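PDB 6LNH: L-isoleucine-4-hydroxylase, which hydroxylates L-isoleucine to (4S)-4-hydroxy-L-isoleucine, using ferrous iron, ascorbate, molecular oxygen and 2-oxoglutarate, and also accepts several other aliphatic and sulfur-containing amino acids. Local coordinates for residues C[136-140]-C[174-178]. Numbering follows the deposited sequence.
Sequences TNIID and EPVVF
In I138 and I139 the first torsions are alike (chi1 -63° and -74°), with the branch methyl CG2 opposite the backbone N and CG1 beside it; what differs is the direction in which CB leaves the backbone. The CB of I138 is directed at 174-178 and presents CG2, whereas that of I139 is not, and there CG1 and CD1, in a bent chain (chi2 -71°), bring the end of the side chain nearer. The two isoleucines thus meet the same pair of residues with different branches. The CG2 methyl of I138 rests 3.9 Å from CB of P175, the two side chains running antiparallel as they pass. It also lies 4.1 Å from CG2 of V176, a side chain that it crosses nearly at a right angle. That same valine methyl receives CG1 of I139 at 4.1 Å, while the I139 tip, CD1, reaches the proline ring at CG, likewise 4.1 Å away. Here a loop closes over the start of a strand in the cupin-type fold of the 2-oxoglutarate dioxygenases: residues 136-140 follow helix 120-134, and V176 begins strand 176-184 of the large antiparallel sheet, its backbone hydrogen-bonded to F245. The iron ligand D172 precedes this strand in sequence, yet the P175 side chain is about 13 Å from the iron, and the contact is apolar packing outside the metal's coordination shell. No hydrogen bond joins the segments. Within the loop, OG1 of T136 accepts a weak, bent bond from N of I138 (3.4 Å) and makes a firmer hydrogen bond to O of A133, near the end of the helix. The T136 side chain touches helix 19-29 at V23, F26 and E27.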
ATOM      1  N   THR C 136     -12.346  -3.109 -34.448  1.00 57.70           N
ATOM      2  CA  THR C 136     -11.693  -4.405 -34.479  1.00 57.99           C
ATOM      3  C   THR C 136     -12.299  -5.255 -35.595  1.00 58.09           C
ATOM      4  O   THR C 136     -13.448  -5.060 -35.998  1.00 54.68           O
ATOM      5  CB  THR C 136     -11.841  -5.116 -33.130  1.00 53.04           C
ATOM      6  OG1 THR C 136     -13.205  -5.501 -32.932  1.00 57.80           O
ATOM      7  CG2 THR C 136     -11.423  -4.200 -31.989  1.00 55.36           C
ATOM      8  N   ASN C 137     -11.511  -6.213 -36.087  1.00 58.29           N
ATOM      9  CA  ASN C 137     -12.026  -7.249 -36.979  1.00 58.78           C
ATOM     10  C   ASN C 137     -12.783  -8.343 -36.233  1.00 57.52           C
ATOM     11  O   ASN C 137     -13.353  -9.231 -36.877  1.00 63.26           O
ATOM     12  CB  ASN C 137     -10.899  -7.839 -37.846  1.00 58.83           C
ATOM     13  CG  ASN C 137      -9.787  -8.497 -37.039  1.00 65.15           C
ATOM     14  OD1 ASN C 137      -9.928  -8.769 -35.848  1.00 65.39           O
ATOM     15  ND2 ASN C 137      -8.661  -8.754 -37.701  1.00 66.50           N
ATOM     16  N   ILE C 138     -12.784  -8.303 -34.898  1.00 58.02           N
ATOM     17  CA  ILE C 138     -13.476  -9.313 -34.102  1.00 59.27           C
ATOM     18  C   ILE C 138     -14.988  -9.170 -34.230  1.00 55.25           C
ATOM     19  O   ILE C 138     -15.712 -10.169 -34.328  1.00 55.81           O
ATOM     20  CB  ILE C 138     -13.034  -9.255 -32.625  1.00 57.87           C
ATOM     21  CG1 ILE C 138     -11.545  -9.575 -32.455  1.00 53.94           C
ATOM     22  CG2 ILE C 138     -13.829 -10.235 -31.793  1.00 48.64           C
ATOM     23  CD1 ILE C 138     -10.624  -8.433 -32.682  1.00 59.47           C
ATOM     24  N   ILE C 139     -15.494  -7.942 -34.239  1.00 55.28           N
ATOM     25  CA  ILE C 139     -16.933  -7.705 -34.228  1.00 58.20           C
ATOM     26  C   ILE C 139     -17.412  -7.646 -35.670  1.00 63.25           C
ATOM     27  O   ILE C 139     -16.965  -6.802 -36.456  1.00 60.20           O
ATOM     28  CB  ILE C 139     -17.280  -6.414 -33.471  1.00 58.36           C
ATOM     29  CG1 ILE C 139     -17.118  -6.623 -31.964  1.00 54.04           C
ATOM     30  CG2 ILE C 139     -18.698  -5.954 -33.802  1.00 59.59           C
ATOM     31  CD1 ILE C 139     -18.166  -7.523 -31.349  1.00 47.74           C
ATOM     32  N   ASP C 140     -18.320  -8.553 -36.018  1.00 58.15           N
ATOM     33  CA  ASP C 140     -18.872  -8.613 -37.362  1.00 64.12           C
ATOM     34  C   ASP C 140     -19.976  -7.571 -37.466  1.00 64.70           C
ATOM     35  O   ASP C 140     -21.041  -7.710 -36.854  1.00 61.81           O
ATOM     36  CB  ASP C 140     -19.376 -10.027 -37.641  1.00 67.43           C
ATOM     37  CG  ASP C 140     -20.180 -10.131 -38.917  1.00 70.23           C
ATOM     38  OD1 ASP C 140     -19.803  -9.499 -39.928  1.00 70.01           O
ATOM     39  OD2 ASP C 140     -21.185 -10.872 -38.908  1.00 66.46           O
ATOM     40  N   GLU C 174     -18.956 -12.893 -24.196  1.00 41.69           N
ATOM     41  CA  GLU C 174     -18.921 -11.842 -25.208  1.00 41.45           C
ATOM     42  C   GLU C 174     -17.529 -11.725 -25.825  1.00 40.82           C
ATOM     43  O   GLU C 174     -16.525 -11.756 -25.106  1.00 43.74           O
ATOM     44  CB  GLU C 174     -19.331 -10.505 -24.603  1.00 36.90           C
ATOM     45  CG  GLU C 174     -20.729 -10.517 -23.998  1.00 35.89           C
ATOM     46  CD  GLU C 174     -20.735 -11.004 -22.559  1.00 43.59           C
ATOM     47  OE1 GLU C 174     -19.646 -11.309 -22.031  1.00 44.74           O
ATOM     48  OE2 GLU C 174     -21.827 -11.087 -21.956  1.00 45.26           O
ATOM     49  N   PRO C 175     -17.456 -11.593 -27.153  1.00 40.31           N
ATOM     50  CA  PRO C 175     -16.139 -11.539 -27.814  1.00 35.42           C
ATOM     51  C   PRO C 175     -15.284 -10.343 -27.420  1.00 39.56           C
ATOM     52  O   PRO C 175     -14.053 -10.430 -27.513  1.00 45.12           O
ATOM     53  CB  PRO C 175     -16.494 -11.513 -29.309  1.00 35.00           C
ATOM     54  CG  PRO C 175     -17.953 -11.153 -29.373  1.00 39.07           C
ATOM     55  CD  PRO C 175     -18.563 -11.679 -28.117  1.00 36.15           C
ATOM     56  N   VAL C 176     -15.879  -9.230 -26.998  1.00 36.31           N
ATOM     57  CA  VAL C 176     -15.127  -8.062 -26.550  1.00 35.06           C
ATOM     58  C   VAL C 176     -15.752  -7.548 -25.261  1.00 37.17           C
ATOM     59  O   VAL C 176     -16.956  -7.273 -25.218  1.00 35.73           O
ATOM     60  CB  VAL C 176     -15.093  -6.942 -27.610  1.00 38.67           C
ATOM     61  CG1 VAL C 176     -14.263  -5.765 -27.110  1.00 33.69           C
ATOM     62  CG2 VAL C 176     -14.540  -7.455 -28.931  1.00 38.56           C
ATOM     63  N   VAL C 177     -14.933  -7.415 -24.218  1.00 36.39           N
ATOM     64  CA  VAL C 177     -15.382  -6.969 -22.904  1.00 33.87           C
ATOM     65  C   VAL C 177     -14.447  -5.872 -22.413  1.00 37.13           C
ATOM     66  O   VAL C 177     -13.222  -6.028 -22.463  1.00 35.08           O
ATOM     67  CB  VAL C 177     -15.431  -8.135 -21.896  1.00 38.30           C
ATOM     68  CG1 VAL C 177     -15.593  -7.614 -20.472  1.00 33.76           C
ATOM     69  CG2 VAL C 177     -16.554  -9.095 -22.248  1.00 36.35           C
ATOM     70  N   PHE C 178     -15.024  -4.768 -21.938  1.00 39.33           N
ATOM     71  CA  PHE C 178     -14.272  -3.676 -21.330  1.00 32.56           C
ATOM     72  C   PHE C 178     -14.477  -3.714 -19.819  1.00 36.90           C
ATOM     73  O   PHE C 178     -15.617  -3.681 -19.344  1.00 37.25           O
ATOM     74  CB  PHE C 178     -14.715  -2.322 -21.887  1.00 37.63           C
ATOM     75  CG  PHE C 178     -14.235  -2.046 -23.285  1.00 39.62           C
ATOM     76  CD1 PHE C 178     -14.819  -2.670 -24.375  1.00 40.10           C
ATOM     77  CD2 PHE C 178     -13.208  -1.145 -23.507  1.00 36.91           C
ATOM     78  CE1 PHE C 178     -14.376  -2.408 -25.661  1.00 39.69           C
ATOM     79  CE2 PHE C 178     -12.761  -0.880 -24.789  1.00 43.68           C
ATOM     80  CZ  PHE C 178     -13.345  -1.515 -25.867  1.00 39.86           C
TER